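Local coordinates for protein similar to metal-dependent hydrolase (Staphylococcus aureus subsp. aureus Mu50, PDB 3ESH) that is of uncharacterised activity but probably acts as a metal-dependent hydrolase of the metallo-beta-lactamase superfamily, at residues 14-19 against 46-51; 34-39 against 250-255; 121-126 against 157-162; 97-102 against 126-131; 3-8 against 195-200. All coordinates share one frame; numbering follows the deposited sequence.

Contact 1. Residues 14-19 against 46-51; sequences GNTKMD and LPTHPI
Thr-16 and Leu-46 face each other as an antiparallel hydrogen-bonded pair. Leu-46 N donates to Thr-16 O at 2.8 Å, nearly in line with the C=O bond, while Thr-16 N donates to Leu-46 O at 2.9 Å from above the carbonyl plane. The threonine hydroxyl approaches the same acceptor: OG1 sits between its own backbone N and carbonyl carbon (chi1 63°) and makes a weak bond of 3.4 Å to Leu-46 O, which thus takes two donors from one residue. Thr-16 CG2 meets Thr-48 CG2 at 3.8 Å, the two side chains crossing at about a right angle, and Leu-46 CD1 touches CG of the selenomethionine Met-18 at 3.9 Å. Strands 15-19 and 43-47 make a small two-stranded sheet, distinct from the two larger sheets of this metallo-beta-lactamase fold. Thr-16 and Leu-46 lie on one face, the non-hydrogen-bonded pair Asn-15 and Pro-47 on the other. Beyond the paired strands, Thr-48 N binds Gly-14 O at 2.9 Å and almost straight (173°). Next along the chain, the His-49 ring has Pro-47 CB over its centre, 3.4 Å above the plane. Farther out, Asn-15 OD1 accepts from Asp-82 N, and Met-23 of helix 20-24 packs on both Met-18 and Leu-46. Asp-19 caps that helix through a bond from Ala-22 N to OD2, while OD1 bonds Lys-29 N of a second subunit.

Contact 2. Residues 34-39 against 250-255; sequences KQYNAN and YHDENY
An Asx turn at Asp-252 shapes the loop between strands 246-248 and 255-259 of a large sheet, and the residue inside it, Glu-253, donates its backbone N-H to the hydroxyl of Tyr-36. OD2 of Asp-252 accepts from Asn-254 N at 3.1 Å, met on its anti side, somewhat out of the carboxylate plane, with a weaker bond from Tyr-255 N; its OD1 is held by Thr-211 N. The hydrogen bond across the contact, from Glu-253 N to Tyr-36 OH, measures 3.0 Å and 162°. Tyr-36 OH also bonds Asn-45 O of strand 43-47, so this one phenol oxygen ties three parts of the chain together. The tyrosine and glutamate side chains reach toward each other, tip to tip, with ring and carboxylate planes only 19° apart. Glu-253 CG lies between the backbone N and the carbonyl carbon (chi1 64°), which sets it 3.1 Å from Tyr-36 OH, and the chain then extends until OE1 comes within 3.4 Å of Tyr-36 CE2. On the same loop, His-251 touches Asp-206, part of a possible but empty metal site. A water bridges the two segments, donating to Asn-37 O at 2.6 Å and to Glu-253 OE1 at 2.7 Å.

Contact 3. Residues 121-126 against 157-162; sequences AGHAIF and KGDYSN
Gly-122 and Gly-158 bring together two loops of the metallo-beta-lactamase fold, one leading into strand 130-134 and the other into strand 164-167, with their CA atoms 4.7 Å apart. Backbone polar contacts are weak. Asp-159 N makes a weak hydrogen bond of 3.4 Å to Gly-122 O; its approach to His-123 O is doubtful because that oxygen is placed too near a neighbour. Gly-158 adopts backbone angles at which a CB would jam against the preceding carbonyl O, and its bare CA lies 3.2 Å from Gly-122 O. Apolar contact falls to Ala-124, whose CB lies 3.3 Å from Asp-159 CB and 4.3 Å from Tyr-160 CB. The Tyr-160 ring meets the His-131 ring with planes about 15° apart, and its OH bonds Asn-156 O. Within its own loop, the chain turn at Gly-158 is closed by Ser-161 N, which donates to Gly-158 O. The remaining contact sets the ring of His-123 nearly perpendicular to the carboxylate of Asp-159, their planes 85° apart. His-123 CG is anti to the backbone N, and the ring presents its edge to Asp-159: OD2 lies near the ring plane, 3.4 Å from His-123 CD2 and 4.0 Å from His-123 NE2.

Contact 4. Residues 97-102 against 126-131; sequences TPKDID and FENAIH
The backbones of 97-102 and 126-131 keep company in the same order, from Pro-98 beside Phe-126 to Asp-102 beside Ala-129, where the CA atoms are 4.3 Å apart. They lead into strands 103-105 and 130-134, parallel neighbours in a large mixed sheet of the metallo-beta-lactamase fold. That pairing is opened by Ile-130 N, which donates to Asp-102 O at 2.7 Å; Ala-129 CA adds a C-H...O contact of 3.2 Å to Asp-102 O. The carboxylate of Asp-102 turns to strand 59-61, the other neighbour of strand 103-105, its OD2 accepting from Asn-59 N. Among the side chains, Ile-101 and Phe-126 carry the apolar contact. CG1 of Ile-101 rests 3.6 Å from Phe-126 CE2, the side chains meeting at an oblique angle, and Pro-98 CB lies 4.1 Å from Phe-126 CE2. Ile-101 CG2, anti to the backbone N, comes to 4.0 Å from Ala-129 CB. Ile-87 and Leu-91 pack on the phenylalanine ring, joining helix 87-92 to this layer. On the exposed side Lys-99 NZ and Glu-127 OE1 stay 4.5 Å apart, beyond a salt bridge. There Asn-128 ND2 donates to Lys-99 O at 2.9 Å and 167°, in the carbonyl plane and on a lone pair, with the acceptor 5° out of the amide plane.

Contact 5. Residues 3-8 against 195-200; sequences IGDISI and ESQGDK
Asp-199 reaches from one tight hairpin to Ile-3 and Gly-4 of another. Its CB meets Ile-3 CG2 at 3.3 Å, the side chains crossing obliquely. CG, anti to the carbonyl carbon (chi1 -52°), lies 3.5 Å from Gly-4 N. At the tip, OD2 uses the lone pair away from the other oxygen to accept from Gly-4 N at 2.6 Å, with an angle of 141° at the hydrogen. Both hairpins close with a type II' turn, Ile-3 to Ile-6 and Ser-196 to Asp-199. They belong to different large sheets of the fold, so the contact bridges the sheets at their tips. One residue on in the first turn, Asp-5 N donates at 2.7 Å to Ser-196 OG, which is anti to its backbone N. Between the two bonds Gly-4 CA makes a C-H...O contact of 3.5 Å with Ser-196 O. Ser-196 CB packs on Ile-6 CG1 at 3.6 Å, and Ile-6 goes on to Ile-53 and Ile-194, in strands of the two sheets. Within the second hairpin Lys-200 NZ forms a salt bridge to Glu-195 OE2, 2.7 Å long. Both cross-contact bonds thus run one way, successive backbone N-H groups of the first turn being matched by side-chain oxygens of the second, one of them probably charged.

In the fold
Contacts 1 and 2 border a possible, vacant metal site suggested by His-110, His-185 and Asp-206: the Leu-46 side chain lies near it and His-251 touches it. Their centres are 10 Å apart, and they are joined directly, Pro-47 O lying 2.9 Å from His-251 ND1 in a probable hydrogen bond. Contacts 3 and 4 share Phe-126 and have centres 11 Å apart; they lie about 30 Å, centre to centre, from contact 2, across the chain's centre. Contact 5, 26 Å from contact 1 centre to centre, closes a loop within which contact 1 is nested, and Ile-51 CG2 meets Ile-8 CG2 at 3.9 Å.

Contact 1. Residues 14-19 against 46-51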
# COMPACT_ATOMS: atom_id res chain seq x y z
N GLY A 14 -13.40 -12.94 35.45
CA GLY A 14 -14.72 -13.30 34.97
C GLY A 14 -14.68 -14.30 33.83
O GLY A 14 -13.68 -14.98 33.62
N ASN A 15 -15.77 -14.38 33.09
CA ASN A 15 -15.86 -15.30 31.97
C ASN A 15 -16.96 -14.88 31.00
O ASN A 15 -17.81 -14.05 31.32
CB ASN A 15 -16.18 -16.72 32.46
CG ASN A 15 -17.65 -16.88 32.85
OD1 ASN A 15 -18.10 -16.31 33.85
ND2 ASN A 15 -18.40 -17.63 32.04
N THR A 16 -16.94 -15.47 29.81
CA THR A 16 -17.92 -15.20 28.78
C THR A 16 -18.18 -16.49 27.99
O THR A 16 -17.31 -17.34 27.90
CB THR A 16 -17.43 -14.12 27.78
OG1 THR A 16 -16.26 -14.60 27.10
CG2 THR A 16 -17.10 -12.83 28.51
N LYS A 17 -19.39 -16.63 27.46
CA LYS A 17 -19.72 -17.80 26.67
C LYS A 17 -20.00 -17.28 25.26
O LYS A 17 -20.98 -16.57 25.04
CB LYS A 17 -20.93 -18.54 27.25
CG LYS A 17 -20.64 -19.23 28.60
CD LYS A 17 -21.62 -20.38 28.91
CE LYS A 17 -22.93 -19.91 29.53
NZ LYS A 17 -22.71 -19.42 30.93
N MSE A 18 -19.10 -17.62 24.33
CA MSE A 18 -19.22 -17.19 22.95
C MSE A 18 -19.58 -18.37 22.06
O MSE A 18 -19.21 -19.50 22.36
CB MSE A 18 -17.90 -16.59 22.47
CG MSE A 18 -17.41 -15.39 23.23
SE MSE A 18 -18.71 -14.00 23.23
CE MSE A 18 -19.08 -14.06 25.10
N ASP A 19 -20.29 -18.10 20.97
CA ASP A 19 -20.68 -19.14 20.02
C ASP A 19 -19.45 -19.88 19.46
O ASP A 19 -18.53 -19.26 18.94
CB ASP A 19 -21.49 -18.52 18.87
CG ASP A 19 -21.97 -19.56 17.86
OD1 ASP A 19 -22.99 -20.24 18.12
OD2 ASP A 19 -21.31 -19.70 16.80
N LEU A 46 -15.46 -19.41 27.83
CA LEU A 46 -14.19 -18.71 27.73
C LEU A 46 -13.87 -17.80 28.90
O LEU A 46 -14.39 -16.69 28.99
CB LEU A 46 -14.12 -17.87 26.45
CG LEU A 46 -14.14 -18.55 25.08
CD1 LEU A 46 -14.23 -17.46 24.03
CD2 LEU A 46 -12.88 -19.40 24.87
N PRO A 47 -13.01 -18.26 29.81
CA PRO A 47 -12.66 -17.43 30.96
C PRO A 47 -11.97 -16.15 30.44
O PRO A 47 -11.36 -16.15 29.36
CB PRO A 47 -11.66 -18.28 31.74
CG PRO A 47 -12.07 -19.67 31.41
CD PRO A 47 -12.41 -19.60 29.94
N THR A 48 -12.09 -15.07 31.20
CA THR A 48 -11.42 -13.82 30.86
C THR A 48 -10.54 -13.58 32.09
O THR A 48 -10.88 -12.81 32.98
CB THR A 48 -12.42 -12.66 30.67
OG1 THR A 48 -13.17 -12.47 31.88
CG2 THR A 48 -13.39 -12.96 29.53
N HIS A 49 -9.41 -14.30 32.13
CA HIS A 49 -8.48 -14.24 33.26
C HIS A 49 -7.17 -13.49 32.98
O HIS A 49 -6.26 -14.01 32.34
CB HIS A 49 -8.13 -15.66 33.74
CG HIS A 49 -9.29 -16.44 34.27
ND1 HIS A 49 -10.50 -15.87 34.58
CD2 HIS A 49 -9.42 -17.77 34.53
CE1 HIS A 49 -11.33 -16.81 35.01
NE2 HIS A 49 -10.70 -17.97 34.99
N PRO A 50 -7.06 -12.25 33.47
CA PRO A 50 -5.81 -11.52 33.23
C PRO A 50 -4.57 -12.24 33.74
O PRO A 50 -4.65 -13.07 34.64
CB PRO A 50 -6.07 -10.19 33.93
CG PRO A 50 -7.54 -10.00 33.68
CD PRO A 50 -8.09 -11.37 34.03
N ILE A 51 -3.42 -11.91 33.17
CA ILE A 51 -2.17 -12.54 33.56
C ILE A 51 -1.32 -11.61 34.41
O ILE A 51 -0.84 -10.58 33.93
CB ILE A 51 -1.37 -12.97 32.30
CG1 ILE A 51 -2.20 -13.98 31.51
CG2 ILE A 51 -0.01 -13.54 32.70
CD1 ILE A 51 -1.56 -14.44 30.21

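Contact 2. Residues 34-39 against 250-255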
# COMPACT_ATOMS: atom_id res chain seq x y z
N LYS A 34 -14.92 -31.67 19.34
CA LYS A 34 -14.12 -32.72 19.96
C LYS A 34 -12.87 -32.13 20.61
O LYS A 34 -12.22 -32.80 21.40
CB LYS A 34 -13.73 -33.77 18.92
CG LYS A 34 -14.90 -34.60 18.42
CD LYS A 34 -14.51 -35.58 17.33
CE LYS A 34 -15.76 -36.30 16.81
NZ LYS A 34 -15.51 -37.07 15.57
N GLN A 35 -12.54 -30.89 20.28
CA GLN A 35 -11.36 -30.23 20.86
C GLN A 35 -11.73 -29.23 21.97
O GLN A 35 -10.90 -28.91 22.82
CB GLN A 35 -10.58 -29.49 19.77
CG GLN A 35 -10.14 -30.35 18.60
CD GLN A 35 -9.34 -31.58 19.01
OE1 GLN A 35 -8.42 -31.49 19.83
NE2 GLN A 35 -9.68 -32.73 18.42
N TYR A 36 -12.97 -28.76 21.97
CA TYR A 36 -13.42 -27.80 22.96
C TYR A 36 -14.90 -28.07 23.18
O TYR A 36 -15.62 -28.33 22.22
CB TYR A 36 -13.22 -26.36 22.46
CG TYR A 36 -12.95 -25.36 23.57
CD1 TYR A 36 -11.66 -25.11 24.00
CD2 TYR A 36 -13.99 -24.71 24.24
CE1 TYR A 36 -11.40 -24.25 25.05
CE2 TYR A 36 -13.75 -23.86 25.29
CZ TYR A 36 -12.45 -23.62 25.70
OH TYR A 36 -12.18 -22.78 26.75
N ASN A 37 -15.38 -27.99 24.41
CA ASN A 37 -16.78 -28.28 24.70
C ASN A 37 -17.75 -27.14 24.46
O ASN A 37 -17.45 -25.99 24.77
CB ASN A 37 -16.94 -28.77 26.15
CG ASN A 37 -16.14 -30.03 26.43
OD1 ASN A 37 -14.91 -29.99 26.53
ND2 ASN A 37 -16.84 -31.16 26.56
N ALA A 38 -18.92 -27.47 23.92
CA ALA A 38 -19.98 -26.49 23.66
C ALA A 38 -21.25 -26.95 24.35
O ALA A 38 -21.39 -28.13 24.67
CB ALA A 38 -20.22 -26.36 22.18
N ASN A 39 -22.18 -26.02 24.60
CA ASN A 39 -23.44 -26.39 25.25
C ASN A 39 -24.58 -26.49 24.25
O ASN A 39 -24.35 -26.47 23.03
CB ASN A 39 -23.80 -25.38 26.35
CG ASN A 39 -24.07 -23.99 25.82
OD1 ASN A 39 -24.26 -23.79 24.62
ND2 ASN A 39 -24.10 -23.02 26.71
N TYR A 250 -5.39 -16.83 28.13
CA TYR A 250 -6.28 -15.91 28.81
C TYR A 250 -7.70 -16.46 28.75
O TYR A 250 -8.47 -16.28 29.68
CB TYR A 250 -6.22 -14.55 28.10
CG TYR A 250 -7.17 -13.48 28.59
CD1 TYR A 250 -6.80 -12.60 29.61
CD2 TYR A 250 -8.41 -13.29 27.99
CE1 TYR A 250 -7.65 -11.56 30.01
CE2 TYR A 250 -9.26 -12.26 28.37
CZ TYR A 250 -8.87 -11.39 29.38
OH TYR A 250 -9.70 -10.35 29.73
N HIS A 251 -8.00 -17.14 27.64
CA HIS A 251 -9.33 -17.70 27.37
C HIS A 251 -9.51 -19.21 27.55
O HIS A 251 -10.65 -19.68 27.54
CB HIS A 251 -9.78 -17.40 25.94
CG HIS A 251 -10.22 -15.99 25.71
ND1 HIS A 251 -11.07 -15.33 26.57
CD2 HIS A 251 -9.97 -15.14 24.69
CE1 HIS A 251 -11.33 -14.13 26.08
NE2 HIS A 251 -10.68 -13.99 24.94
N ASP A 252 -8.44 -19.97 27.68
CA ASP A 252 -8.61 -21.42 27.80
C ASP A 252 -9.18 -21.84 29.16
O ASP A 252 -8.59 -21.58 30.20
CB ASP A 252 -7.28 -22.13 27.50
CG ASP A 252 -7.47 -23.57 27.07
OD1 ASP A 252 -6.77 -24.02 26.13
OD2 ASP A 252 -8.32 -24.26 27.68
N GLU A 253 -10.34 -22.49 29.14
CA GLU A 253 -10.98 -22.91 30.38
C GLU A 253 -10.25 -24.00 31.16
O GLU A 253 -10.30 -24.02 32.38
CB GLU A 253 -12.42 -23.39 30.13
CG GLU A 253 -12.53 -24.63 29.25
CD GLU A 253 -13.98 -25.11 29.06
OE1 GLU A 253 -14.25 -25.77 28.03
OE2 GLU A 253 -14.82 -24.83 29.94
N ASN A 254 -9.57 -24.89 30.45
CA ASN A 254 -8.86 -25.99 31.09
C ASN A 254 -7.47 -25.64 31.54
O ASN A 254 -7.10 -25.88 32.69
CB ASN A 254 -8.76 -27.19 30.14
CG ASN A 254 -10.02 -27.40 29.34
OD1 ASN A 254 -10.04 -27.25 28.11
ND2 ASN A 254 -11.11 -27.74 30.03
N TYR A 255 -6.70 -25.07 30.62
CA TYR A 255 -5.31 -24.74 30.87
C TYR A 255 -4.97 -23.27 30.92
O TYR A 255 -5.59 -22.44 30.26
CB TYR A 255 -4.47 -25.41 29.79
CG TYR A 255 -4.92 -26.80 29.47
CD1 TYR A 255 -4.76 -27.83 30.40
CD2 TYR A 255 -5.57 -27.09 28.28
CE1 TYR A 255 -5.22 -29.12 30.14
CE2 TYR A 255 -6.05 -28.37 28.00
CZ TYR A 255 -5.87 -29.38 28.94
OH TYR A 255 -6.35 -30.64 28.70
O HOH W 1 -16.68 -25.01 27.00

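Contact 3. Residues 121-126 against 157-162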
# COMPACT_ATOMS: atom_id res chain seq x y z
N ALA A 121 -18.90 5.09 35.81
CA ALA A 121 -18.52 6.47 35.99
C ALA A 121 -17.10 6.53 35.38
O ALA A 121 -16.35 7.47 35.62
CB ALA A 121 -18.44 6.88 37.46
N GLY A 122 -16.76 5.50 34.61
CA GLY A 122 -15.48 5.43 33.93
C GLY A 122 -14.26 5.93 34.68
O GLY A 122 -13.34 6.44 34.05
N HIS A 123 -14.24 5.78 36.00
CA HIS A 123 -13.07 6.24 36.75
C HIS A 123 -11.85 5.51 36.21
O HIS A 123 -11.24 5.95 35.24
CB HIS A 123 -13.19 5.96 38.24
CG HIS A 123 -11.93 6.26 39.00
ND1 HIS A 123 -11.66 5.72 40.24
CD2 HIS A 123 -10.85 7.02 38.69
CE1 HIS A 123 -10.48 6.14 40.66
NE2 HIS A 123 -9.97 6.93 39.74
N ALA A 124 -11.50 4.40 36.84
CA ALA A 124 -10.35 3.62 36.41
C ALA A 124 -9.80 2.72 37.49
O ALA A 124 -9.19 3.19 38.43
CB ALA A 124 -9.23 4.52 35.92
N ILE A 125 -10.03 1.42 37.35
CA ILE A 125 -9.48 0.46 38.30
C ILE A 125 -8.01 0.65 37.94
O ILE A 125 -7.73 1.12 36.84
CB ILE A 125 -9.89 -0.98 37.92
CG1 ILE A 125 -11.40 -1.06 37.66
CG2 ILE A 125 -9.45 -1.93 39.00
CD1 ILE A 125 -12.27 -0.65 38.83
N PHE A 126 -7.06 0.33 38.82
CA PHE A 126 -5.63 0.48 38.46
C PHE A 126 -5.15 1.93 38.20
O PHE A 126 -4.61 2.23 37.13
CB PHE A 126 -5.28 -0.39 37.24
CG PHE A 126 -5.62 -1.85 37.43
CD1 PHE A 126 -6.51 -2.50 36.59
CD2 PHE A 126 -5.07 -2.56 38.48
CE1 PHE A 126 -6.85 -3.84 36.80
CE2 PHE A 126 -5.40 -3.90 38.70
CZ PHE A 126 -6.29 -4.54 37.86
N LYS A 157 -14.16 3.66 28.11
CA LYS A 157 -13.19 4.74 28.13
C LYS A 157 -12.99 5.16 29.60
O LYS A 157 -13.82 4.84 30.45
CB LYS A 157 -13.71 5.93 27.33
CG LYS A 157 -13.90 5.69 25.85
CD LYS A 157 -13.86 7.01 25.10
CE LYS A 157 -13.90 6.83 23.59
NZ LYS A 157 -15.23 6.40 23.10
N GLY A 158 -11.90 5.88 29.89
CA GLY A 158 -11.68 6.31 31.26
C GLY A 158 -10.32 6.82 31.70
O GLY A 158 -9.35 6.78 30.94
N ASP A 159 -10.29 7.31 32.94
CA ASP A 159 -9.11 7.88 33.61
C ASP A 159 -7.77 7.26 33.25
O ASP A 159 -6.77 7.96 33.19
CB ASP A 159 -9.25 7.77 35.13
CG ASP A 159 -10.16 8.81 35.71
OD1 ASP A 159 -11.29 8.97 35.20
OD2 ASP A 159 -9.74 9.49 36.67
N TYR A 160 -7.77 5.95 33.06
CA TYR A 160 -6.54 5.25 32.73
C TYR A 160 -5.91 5.90 31.51
O TYR A 160 -4.69 5.96 31.40
CB TYR A 160 -6.80 3.76 32.47
CG TYR A 160 -7.70 3.45 31.29
CD1 TYR A 160 -7.22 3.44 29.99
CD2 TYR A 160 -9.04 3.17 31.49
CE1 TYR A 160 -8.05 3.16 28.91
CE2 TYR A 160 -9.89 2.89 30.43
CZ TYR A 160 -9.39 2.88 29.15
OH TYR A 160 -10.23 2.59 28.10
N SER A 161 -6.75 6.40 30.60
CA SER A 161 -6.24 7.04 29.40
C SER A 161 -5.29 8.19 29.73
O SER A 161 -4.66 8.73 28.84
CB SER A 161 -7.38 7.55 28.52
OG SER A 161 -7.92 8.75 29.02
N ASN A 162 -5.18 8.55 31.01
CA ASN A 162 -4.29 9.63 31.43
C ASN A 162 -2.84 9.18 31.35
O ASN A 162 -1.99 9.94 30.93
CB ASN A 162 -4.59 10.07 32.87
CG ASN A 162 -5.87 10.90 32.98
OD1 ASN A 162 -6.06 11.87 32.25
ND2 ASN A 162 -6.76 10.52 33.90

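Contact 4. Residues 97-102 against 126-131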
# COMPACT_ATOMS: atom_id res chain seq x y z
N THR A 97 -2.79 -4.88 45.72
CA THR A 97 -4.01 -4.09 45.62
C THR A 97 -4.04 -3.42 44.26
O THR A 97 -2.99 -3.14 43.69
CB THR A 97 -4.04 -2.99 46.71
OG1 THR A 97 -4.45 -3.56 47.95
CG2 THR A 97 -4.97 -1.85 46.32
N PRO A 98 -5.24 -3.18 43.71
CA PRO A 98 -5.39 -2.53 42.40
C PRO A 98 -4.81 -1.12 42.52
O PRO A 98 -5.50 -0.12 42.28
CB PRO A 98 -6.91 -2.49 42.22
CG PRO A 98 -7.36 -3.72 42.93
CD PRO A 98 -6.53 -3.69 44.19
N LYS A 99 -3.54 -1.05 42.90
CA LYS A 99 -2.88 0.22 43.11
C LYS A 99 -1.37 -0.03 43.14
O LYS A 99 -0.56 0.89 43.04
CB LYS A 99 -3.38 0.81 44.43
CG LYS A 99 -3.01 2.26 44.68
CD LYS A 99 -3.80 2.85 45.82
CE LYS A 99 -5.29 2.92 45.49
NZ LYS A 99 -6.06 3.63 46.56
N ASP A 100 -1.02 -1.30 43.28
CA ASP A 100 0.38 -1.71 43.32
C ASP A 100 0.78 -2.16 41.92
O ASP A 100 1.91 -2.58 41.68
CB ASP A 100 0.55 -2.86 44.31
CG ASP A 100 0.23 -2.44 45.72
OD1 ASP A 100 0.93 -1.54 46.22
OD2 ASP A 100 -0.72 -3.01 46.33
N ILE A 101 -0.17 -2.06 41.00
CA ILE A 101 0.04 -2.43 39.61
C ILE A 101 0.71 -1.26 38.90
O ILE A 101 0.24 -0.13 38.93
CB ILE A 101 -1.29 -2.76 38.93
CG1 ILE A 101 -1.98 -3.89 39.69
CG2 ILE A 101 -1.06 -3.14 37.47
CD1 ILE A 101 -1.14 -5.16 39.80
N ASP A 102 1.83 -1.57 38.25
CA ASP A 102 2.61 -0.58 37.53
C ASP A 102 2.26 -0.47 36.05
O ASP A 102 2.20 0.62 35.48
CB ASP A 102 4.09 -0.90 37.69
CG ASP A 102 4.54 -0.84 39.13
OD1 ASP A 102 4.53 0.28 39.71
OD2 ASP A 102 4.89 -1.90 39.70
N PHE A 126 -7.06 0.33 38.82
CA PHE A 126 -5.63 0.48 38.46
C PHE A 126 -5.15 1.93 38.20
O PHE A 126 -4.61 2.23 37.13
CB PHE A 126 -5.28 -0.39 37.24
CG PHE A 126 -5.62 -1.85 37.43
CD1 PHE A 126 -6.51 -2.50 36.59
CD2 PHE A 126 -5.07 -2.56 38.48
CE1 PHE A 126 -6.85 -3.84 36.80
CE2 PHE A 126 -5.40 -3.90 38.70
CZ PHE A 126 -6.29 -4.54 37.86
N GLU A 127 -5.31 2.79 39.21
CA GLU A 127 -4.96 4.22 39.20
C GLU A 127 -3.51 4.65 39.00
O GLU A 127 -3.27 5.73 38.43
CB GLU A 127 -5.44 4.87 40.50
CG GLU A 127 -6.88 4.59 40.87
CD GLU A 127 -7.25 5.13 42.26
OE1 GLU A 127 -8.26 4.66 42.82
OE2 GLU A 127 -6.53 6.03 42.78
N ASN A 128 -2.55 3.88 39.49
CA ASN A 128 -1.15 4.25 39.35
C ASN A 128 -0.46 3.55 38.18
O ASN A 128 0.72 3.81 37.91
CB ASN A 128 -0.37 3.93 40.62
CG ASN A 128 -0.97 4.57 41.85
OD1 ASN A 128 -1.18 5.78 41.89
ND2 ASN A 128 -1.25 3.75 42.86
N ALA A 129 -1.19 2.69 37.48
CA ALA A 129 -0.61 1.95 36.37
C ALA A 129 -0.55 2.66 35.03
O ALA A 129 -1.47 3.38 34.64
CB ALA A 129 -1.35 0.62 36.19
N ILE A 130 0.56 2.46 34.34
CA ILE A 130 0.74 3.01 33.02
C ILE A 130 0.05 2.00 32.10
O ILE A 130 0.24 0.79 32.25
CB ILE A 130 2.25 3.09 32.65
CG1 ILE A 130 2.90 4.23 33.44
CG2 ILE A 130 2.42 3.28 31.16
CD1 ILE A 130 4.39 4.33 33.24
N HIS A 131 -0.78 2.48 31.17
CA HIS A 131 -1.48 1.59 30.26
C HIS A 131 -0.89 1.64 28.86
O HIS A 131 -0.79 2.70 28.24
CB HIS A 131 -2.98 1.93 30.24
CG HIS A 131 -3.67 1.68 31.55
ND1 HIS A 131 -4.91 1.10 31.63
CD2 HIS A 131 -3.26 1.88 32.82
CE1 HIS A 131 -5.25 0.95 32.90
NE2 HIS A 131 -4.26 1.42 33.64

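Contact 5. Residues 3-8 against 195-200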
# COMPACT_ATOMS: atom_id res chain seq x y z
N ILE A 3 9.27 -17.99 35.60
CA ILE A 3 10.14 -17.89 34.43
C ILE A 3 11.34 -17.13 34.96
O ILE A 3 11.27 -15.92 35.16
CB ILE A 3 9.47 -17.08 33.25
CG1 ILE A 3 8.36 -17.90 32.60
CG2 ILE A 3 10.49 -16.77 32.19
CD1 ILE A 3 7.13 -17.99 33.43
N GLY A 4 12.43 -17.84 35.23
CA GLY A 4 13.61 -17.18 35.76
C GLY A 4 13.25 -16.44 37.04
O GLY A 4 12.69 -17.04 37.97
N ASP A 5 13.55 -15.15 37.10
CA ASP A 5 13.25 -14.35 38.28
C ASP A 5 11.82 -13.84 38.25
O ASP A 5 11.34 -13.27 39.24
CB ASP A 5 14.19 -13.14 38.38
CG ASP A 5 15.66 -13.53 38.46
OD1 ASP A 5 15.98 -14.50 39.18
OD2 ASP A 5 16.49 -12.86 37.81
N ILE A 6 11.14 -14.05 37.13
CA ILE A 6 9.77 -13.57 36.99
C ILE A 6 8.70 -14.56 37.45
O ILE A 6 8.74 -15.75 37.12
CB ILE A 6 9.48 -13.17 35.52
CG1 ILE A 6 10.49 -12.11 35.06
CG2 ILE A 6 8.06 -12.64 35.39
CD1 ILE A 6 10.29 -11.60 33.64
N SER A 7 7.74 -14.06 38.22
CA SER A 7 6.65 -14.88 38.70
C SER A 7 5.40 -14.59 37.83
O SER A 7 5.05 -13.43 37.59
CB SER A 7 6.39 -14.57 40.17
OG SER A 7 5.49 -15.50 40.73
N ILE A 8 4.74 -15.64 37.36
CA ILE A 8 3.56 -15.48 36.51
C ILE A 8 2.34 -16.19 37.10
O ILE A 8 2.44 -17.34 37.49
CB ILE A 8 3.82 -16.06 35.10
CG1 ILE A 8 4.98 -15.33 34.42
CG2 ILE A 8 2.56 -15.96 34.27
CD1 ILE A 8 4.68 -13.89 34.07
N GLU A 195 10.77 -13.12 29.26
CA GLU A 195 12.03 -13.85 29.33
C GLU A 195 12.86 -13.44 30.54
O GLU A 195 13.09 -12.27 30.77
CB GLU A 195 12.86 -13.61 28.06
CG GLU A 195 12.35 -14.34 26.83
CD GLU A 195 13.09 -13.94 25.55
OE1 GLU A 195 12.66 -12.96 24.89
OE2 GLU A 195 14.10 -14.59 25.20
N SER A 196 13.27 -14.43 31.33
CA SER A 196 14.10 -14.21 32.52
C SER A 196 15.01 -15.43 32.60
O SER A 196 14.54 -16.56 32.45
CB SER A 196 13.23 -14.12 33.78
OG SER A 196 13.98 -13.63 34.88
N GLN A 197 16.30 -15.21 32.84
CA GLN A 197 17.24 -16.32 32.87
C GLN A 197 17.14 -16.95 31.49
O GLN A 197 17.15 -16.24 30.48
CB GLN A 197 16.85 -17.38 33.92
CG GLN A 197 17.52 -17.24 35.26
CD GLN A 197 17.29 -15.88 35.89
OE1 GLN A 197 17.83 -14.87 35.43
NE2 GLN A 197 16.50 -15.86 36.95
N GLY A 198 17.03 -18.27 31.43
CA GLY A 198 16.91 -18.92 30.14
C GLY A 198 15.47 -19.25 29.80
O GLY A 198 15.16 -19.66 28.69
N ASP A 199 14.58 -19.05 30.76
CA ASP A 199 13.16 -19.36 30.58
C ASP A 199 12.43 -18.38 29.67
O ASP A 199 12.69 -17.18 29.68
CB ASP A 199 12.46 -19.43 31.93
CG ASP A 199 13.16 -20.35 32.90
OD1 ASP A 199 13.65 -21.41 32.45
OD2 ASP A 199 13.22 -20.03 34.10
N LYS A 200 11.49 -18.92 28.90
CA LYS A 200 10.71 -18.12 27.97
C LYS A 200 9.23 -18.45 28.04
O LYS A 200 8.85 -19.61 28.17
CB LYS A 200 11.25 -18.35 26.56
CG LYS A 200 12.76 -18.14 26.45
CD LYS A 200 13.29 -18.60 25.11
CE LYS A 200 14.80 -18.48 25.03
NZ LYS A 200 15.25 -17.07 25.21